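Local coordinates for glycerol dehydrogenase (Schizosaccharomyces pombe, PDB 1TA9), which catalyses the NAD-dependent oxidation of glycerol to dihydroxyacetone, serving glycerol assimilation, probably with a catalytic zinc ion, at residues B[72-77]-B[294-299]; B[66-71]-B[302-307]. One frame throughout, in Å; residues are numbered along the deposited sequence.

Interaction 1: B[72-77]-B[294-299]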
loop_
_atom_site.group_PDB
_atom_site.type_symbol
_atom_site.label_atom_id
_atom_site.label_comp_id
_atom_site.label_asym_id
_atom_site.label_seq_id
_atom_site.Cartn_x
_atom_site.Cartn_y
_atom_site.Cartn_z
ATOM N N TYR B 72 3.841 -38.865 11.933
ATOM C CA TYR B 72 4.357 -38.660 10.587
ATOM C C TYR B 72 5.834 -38.398 10.818
ATOM O O TYR B 72 6.195 -37.460 11.523
ATOM C CB TYR B 72 3.698 -37.458 9.904
ATOM C CG TYR B 72 4.359 -37.067 8.601
ATOM C CD1 TYR B 72 5.434 -36.172 8.579
ATOM C CD2 TYR B 72 3.925 -37.601 7.390
ATOM C CE1 TYR B 72 6.056 -35.821 7.380
ATOM C CE2 TYR B 72 4.539 -37.260 6.190
ATOM C CZ TYR B 72 5.604 -36.368 6.189
ATOM O OH TYR B 72 6.206 -36.031 4.994
ATOM N N VAL B 73 6.683 -39.246 10.249
ATOM C CA VAL B 73 8.127 -39.126 10.433
ATOM C C VAL B 73 8.821 -39.053 9.085
ATOM O O VAL B 73 8.634 -39.926 8.242
ATOM C CB VAL B 73 8.675 -40.334 11.217
ATOM C CG1 VAL B 73 10.180 -40.195 11.423
ATOM C CG2 VAL B 73 7.952 -40.446 12.552
ATOM N N GLN B 74 9.632 -38.015 8.902
ATOM C CA GLN B 74 10.342 -37.784 7.648
ATOM C C GLN B 74 11.808 -37.387 7.879
ATOM O O GLN B 74 12.096 -36.439 8.609
ATOM C CB GLN B 74 9.617 -36.670 6.887
ATOM C CG GLN B 74 10.289 -36.195 5.623
ATOM C CD GLN B 74 9.671 -34.909 5.106
ATOM O OE1 GLN B 74 8.449 -34.784 5.029
ATOM N NE2 GLN B 74 10.515 -33.946 4.742
ATOM N N GLY B 75 12.734 -38.105 7.247
ATOM C CA GLY B 75 14.139 -37.774 7.415
ATOM C C GLY B 75 15.043 -38.577 6.499
ATOM O O GLY B 75 14.670 -39.652 6.035
ATOM N N ARG B 76 16.239 -38.060 6.238
ATOM C CA ARG B 76 17.168 -38.756 5.362
ATOM C C ARG B 76 17.795 -39.937 6.093
ATOM O O ARG B 76 18.340 -39.779 7.186
ATOM C CB ARG B 76 18.260 -37.804 4.876
ATOM C CG ARG B 76 19.039 -38.373 3.707
ATOM C CD ARG B 76 20.057 -37.402 3.159
ATOM N NE ARG B 76 20.482 -37.832 1.833
ATOM C CZ ARG B 76 21.289 -37.145 1.033
ATOM N NH1 ARG B 76 21.783 -35.975 1.417
ATOM N NH2 ARG B 76 21.586 -37.626 -0.168
ATOM N N HIS B 77 17.706 -41.116 5.482
ATOM C CA HIS B 77 18.243 -42.350 6.057
ATOM C C HIS B 77 17.380 -42.812 7.227
ATOM O O HIS B 77 17.784 -43.671 8.009
ATOM C CB HIS B 77 19.686 -42.142 6.533
ATOM C CG HIS B 77 20.605 -41.636 5.465
ATOM N ND1 HIS B 77 20.826 -42.321 4.291
ATOM C CD2 HIS B 77 21.348 -40.507 5.388
ATOM C CE1 HIS B 77 21.667 -41.635 3.535
ATOM N NE2 HIS B 77 21.998 -40.530 4.178
ATOM N N VAL B 294 8.989 -29.719 0.453
ATOM C CA VAL B 294 8.013 -30.163 -0.532
ATOM C C VAL B 294 7.599 -31.610 -0.283
ATOM O O VAL B 294 6.468 -31.998 -0.583
ATOM C CB VAL B 294 8.559 -29.974 -1.965
ATOM C CG1 VAL B 294 7.575 -30.532 -2.990
ATOM C CG2 VAL B 294 8.783 -28.486 -2.217
ATOM N N VAL B 295 8.501 -32.417 0.266
ATOM C CA VAL B 295 8.130 -33.793 0.577
ATOM C C VAL B 295 7.047 -33.692 1.652
ATOM O O VAL B 295 6.044 -34.415 1.610
ATOM C CB VAL B 295 9.328 -34.619 1.108
ATOM C CG1 VAL B 295 8.834 -35.942 1.686
ATOM C CG2 VAL B 295 10.310 -34.895 -0.031
ATOM N N GLU B 296 7.231 -32.778 2.605
ATOM C CA GLU B 296 6.225 -32.611 3.652
ATOM C C GLU B 296 4.921 -32.074 3.054
ATOM O O GLU B 296 3.837 -32.519 3.416
ATOM C CB GLU B 296 6.698 -31.657 4.765
ATOM C CG GLU B 296 5.689 -31.605 5.918
ATOM C CD GLU B 296 5.880 -30.445 6.881
ATOM O OE1 GLU B 296 4.874 -30.056 7.515
ATOM O OE2 GLU B 296 7.011 -29.930 7.023
ATOM N N ALA B 297 5.023 -31.117 2.138
ATOM C CA ALA B 297 3.833 -30.545 1.513
ATOM C C ALA B 297 3.074 -31.591 0.695
ATOM O O ALA B 297 1.844 -31.669 0.751
ATOM C CB ALA B 297 4.223 -29.370 0.620
ATOM N N ASN B 298 3.814 -32.395 -0.057
ATOM C CA ASN B 298 3.217 -33.427 -0.896
ATOM C C ASN B 298 2.582 -34.561 -0.105
ATOM O O ASN B 298 1.633 -35.193 -0.566
ATOM C CB ASN B 298 4.278 -34.042 -1.819
ATOM C CG ASN B 298 4.629 -33.149 -2.989
ATOM O OD1 ASN B 298 4.199 -32.000 -3.064
ATOM N ND2 ASN B 298 5.424 -33.679 -3.912
ATOM N N THR B 299 3.118 -34.825 1.080
ATOM C CA THR B 299 2.638 -35.935 1.893
ATOM C C THR B 299 1.775 -35.546 3.085
ATOM O O THR B 299 0.578 -35.829 3.106
ATOM C CB THR B 299 3.833 -36.770 2.394
ATOM O OG1 THR B 299 4.807 -36.875 1.343
ATOM C CG2 THR B 299 3.381 -38.174 2.777
#
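Y72 and Q74 both carry CG anti to the backbone N (chi1 170° and 174°), which sends their side chains from the same side of strand 72-75 toward V295, E296 and T299. Y72 OH donates to Q74 OE1 at 2.6 Å, the hydroxyl lying in the plane of the amide carbonyl (C=O...donor angle 145°). It is a neat example of a buried amide serving two partners: OE1 accepts the neighbouring hydroxyl while NE2 reaches the helix backbone at E292 O, one turn before E296, and with both ends used its flip is fixed. Q74 OE1 also sits 3.4 Å from E296 N, at too poor an angle for a hydrogen bond. The side chains of V295 and T299 present carbon: V295 CG1 lies 3.7 Å from Q74 CD, while T299 meets the tyrosine ring at its edge, CG2 standing 3.7 Å from Y72 CE2. T299 OG1 turns back to donate to V295 O at 2.8 Å, which also accepts from T299 N. An alanine in place of Q74 would probably leave the Y72 hydroxyl without its acceptor, E292 O without this donor and a gap beside V295. Strand 71-75, outermost within this chain in the parallel sheet, packs here on helix 289-307, with I211 and I213 of strand 210-214 flanking Y72. E296 reaches away to a salt bridge with R64 of the second subunit, whose antiparallel strand extends the sheet.

Interaction 2: B[66-71]-B[302-307]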
loop_
_atom_site.group_PDB
_atom_site.type_symbol
_atom_site.label_atom_id
_atom_site.label_comp_id
_atom_site.label_asym_id
_atom_site.label_seq_id
_atom_site.Cartn_x
_atom_site.Cartn_y
_atom_site.Cartn_z
ATOM N N PHE B 66 -11.695 -33.547 12.968
ATOM C CA PHE B 66 -10.338 -33.495 12.433
ATOM C C PHE B 66 -9.816 -34.918 12.578
ATOM O O PHE B 66 -10.024 -35.560 13.613
ATOM C CB PHE B 66 -9.470 -32.516 13.231
ATOM C CG PHE B 66 -8.033 -32.459 12.774
ATOM C CD1 PHE B 66 -7.079 -33.314 13.319
ATOM C CD2 PHE B 66 -7.636 -31.550 11.796
ATOM C CE1 PHE B 66 -5.744 -33.264 12.897
ATOM C CE2 PHE B 66 -6.308 -31.489 11.364
ATOM C CZ PHE B 66 -5.359 -32.345 11.914
ATOM N N THR B 67 -9.154 -35.415 11.541
ATOM C CA THR B 67 -8.642 -36.778 11.552
ATOM C C THR B 67 -7.177 -36.791 11.118
ATOM O O THR B 67 -6.760 -35.987 10.286
ATOM C CB THR B 67 -9.504 -37.671 10.621
ATOM O OG1 THR B 67 -9.137 -39.045 10.788
ATOM C CG2 THR B 67 -9.325 -37.262 9.171
ATOM N N SER B 68 -6.390 -37.699 11.686
ATOM C CA SER B 68 -4.974 -37.738 11.346
ATOM C C SER B 68 -4.254 -39.022 11.721
ATOM O O SER B 68 -4.765 -39.842 12.486
ATOM C CB SER B 68 -4.273 -36.565 12.050
ATOM O OG SER B 68 -2.862 -36.699 12.039
ATOM N N PRO B 69 -3.067 -39.239 11.134
ATOM C CA PRO B 69 -2.310 -40.442 11.479
ATOM C C PRO B 69 -1.772 -40.082 12.864
ATOM O O PRO B 69 -1.732 -38.895 13.217
ATOM C CB PRO B 69 -1.188 -40.462 10.445
ATOM C CG PRO B 69 -1.811 -39.771 9.250
ATOM C CD PRO B 69 -2.544 -38.622 9.899
ATOM N N GLN B 70 -1.364 -41.070 13.648
ATOM C CA GLN B 70 -0.828 -40.772 14.969
ATOM C C GLN B 70 0.548 -40.121 14.890
ATOM O O GLN B 70 0.893 -39.269 15.714
ATOM C CB GLN B 70 -0.739 -42.044 15.800
ATOM C CG GLN B 70 -2.087 -42.668 16.089
ATOM C CD GLN B 70 -1.966 -43.920 16.921
ATOM O OE1 GLN B 70 -1.524 -44.966 16.435
ATOM N NE2 GLN B 70 -2.345 -43.821 18.192
ATOM N N LYS B 71 1.337 -40.532 13.901
ATOM C CA LYS B 71 2.681 -39.993 13.729
ATOM C C LYS B 71 3.064 -39.896 12.257
ATOM O O LYS B 71 2.657 -40.724 11.440
ATOM C CB LYS B 71 3.713 -40.891 14.425
ATOM C CG LYS B 71 3.537 -41.066 15.926
ATOM C CD LYS B 71 4.014 -39.856 16.710
ATOM C CE LYS B 71 4.031 -40.175 18.201
ATOM N NZ LYS B 71 4.344 -38.991 19.047
ATOM N N SER B 302 -0.614 -31.915 2.158
ATOM C CA SER B 302 -1.633 -32.223 1.174
ATOM C C SER B 302 -2.576 -33.303 1.713
ATOM O O SER B 302 -3.791 -33.233 1.522
ATOM C CB SER B 302 -0.980 -32.676 -0.128
ATOM O OG SER B 302 -1.946 -32.752 -1.157
ATOM N N GLY B 303 -2.009 -34.284 2.410
ATOM C CA GLY B 303 -2.805 -35.360 2.973
ATOM C C GLY B 303 -3.825 -34.898 3.998
ATOM O O GLY B 303 -5.017 -35.150 3.844
ATOM N N LEU B 304 -3.368 -34.221 5.045
ATOM C CA LEU B 304 -4.278 -33.736 6.078
ATOM C C LEU B 304 -5.167 -32.625 5.535
ATOM O O LEU B 304 -6.317 -32.478 5.953
ATOM C CB LEU B 304 -3.495 -33.200 7.277
ATOM C CG LEU B 304 -2.670 -34.194 8.093
ATOM C CD1 LEU B 304 -1.911 -33.433 9.180
ATOM C CD2 LEU B 304 -3.591 -35.241 8.703
ATOM N N GLY B 305 -4.622 -31.844 4.606
ATOM C CA GLY B 305 -5.361 -30.743 4.011
ATOM C C GLY B 305 -6.552 -31.175 3.179
ATOM O O GLY B 305 -7.586 -30.511 3.182
ATOM N N PHE B 306 -6.423 -32.287 2.463
ATOM C CA PHE B 306 -7.528 -32.758 1.642
ATOM C C PHE B 306 -8.535 -33.594 2.438
ATOM O O PHE B 306 -9.741 -33.409 2.299
ATOM C CB PHE B 306 -6.997 -33.538 0.421
ATOM C CG PHE B 306 -7.031 -35.036 0.569
ATOM C CD1 PHE B 306 -8.230 -35.738 0.461
ATOM C CD2 PHE B 306 -5.858 -35.750 0.794
ATOM C CE1 PHE B 306 -8.258 -37.128 0.574
ATOM C CE2 PHE B 306 -5.878 -37.140 0.908
ATOM C CZ PHE B 306 -7.082 -37.829 0.798
ATOM N N GLU B 307 -8.053 -34.493 3.288
ATOM C CA GLU B 307 -8.965 -35.341 4.048
ATOM C C GLU B 307 -9.796 -34.568 5.073
ATOM O O GLU B 307 -10.961 -34.902 5.319
ATOM C CB GLU B 307 -8.201 -36.479 4.737
ATOM C CG GLU B 307 -9.118 -37.536 5.346
ATOM C CD GLU B 307 -8.381 -38.779 5.828
ATOM O OE1 GLU B 307 -9.059 -39.734 6.261
ATOM O OE2 GLU B 307 -7.133 -38.810 5.780
#
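S68 and L304 bring the two backbones closest, their CA atoms 6.7 Å apart, where the extended chain leaving strand 64-67 passes the last turns of helix 289-307. One methyl does most of the touching. L304 CD2 reaches the chain just after the strand, 3.6 Å from the carbonyl oxygen of T67, 3.7 Å from S68 CB and equally close to P69 CD, so that three successive residues touch a single branch of the leucine. The serine hydroxyl also borders this methyl, yet its bond goes elsewhere: S68 OG donates to P69 O over 2.7 Å, in the carbonyl plane and on a lone pair, which ties the side chain to the next residue's carbonyl and fixes the rotation of the hydroxyl.

One turn along the helix, T67 meets E307, the two side chains crossing at about a right angle. With T67 OG1 anti to its backbone N (chi1 -171°), CG2 is left in the crowded position between N and carbonyl carbon, and this methyl rests 3.8 Å from E307 CD. The pair illustrates how buried polar side chains can touch through carbon while a third residue joins their heteroatoms: N207 bonds through OD1 to T67 OG1 and through ND2 to E307 OE2, while S187 OG holds E307 OE1 beside S186 and L188, which probably bind NAD(+).

The contact thus joins the chain between strands 64-67 and 71-75 to the C-terminal turns of helix 289-307. Helix 258-284 closes over L304 through I263, I211 of strand 210-214 packs on P69, and K71 NZ of the second subunit bonds to T67 OG1.

In the fold
Both interactions draw on one helix, 289-307, with their centres about 14 Å apart, and they join where A297 O and S302 N make a probable hydrogen bond of 2.8 Å. Interaction 1 is nested along the chain inside the loop that interaction 2 closes, so the later strand meets the earlier part of the helix. Interaction 1 packs strand 71-75, outermost within this chain in the parallel sheet of the domain that probably binds NAD(+); interaction 2 packs the preceding strand and link. S302, at the start of the interaction 2 helix segment, bonds through OG to D182, a ligand of the potassium ion. Both contacts also border the interface with the second subunit.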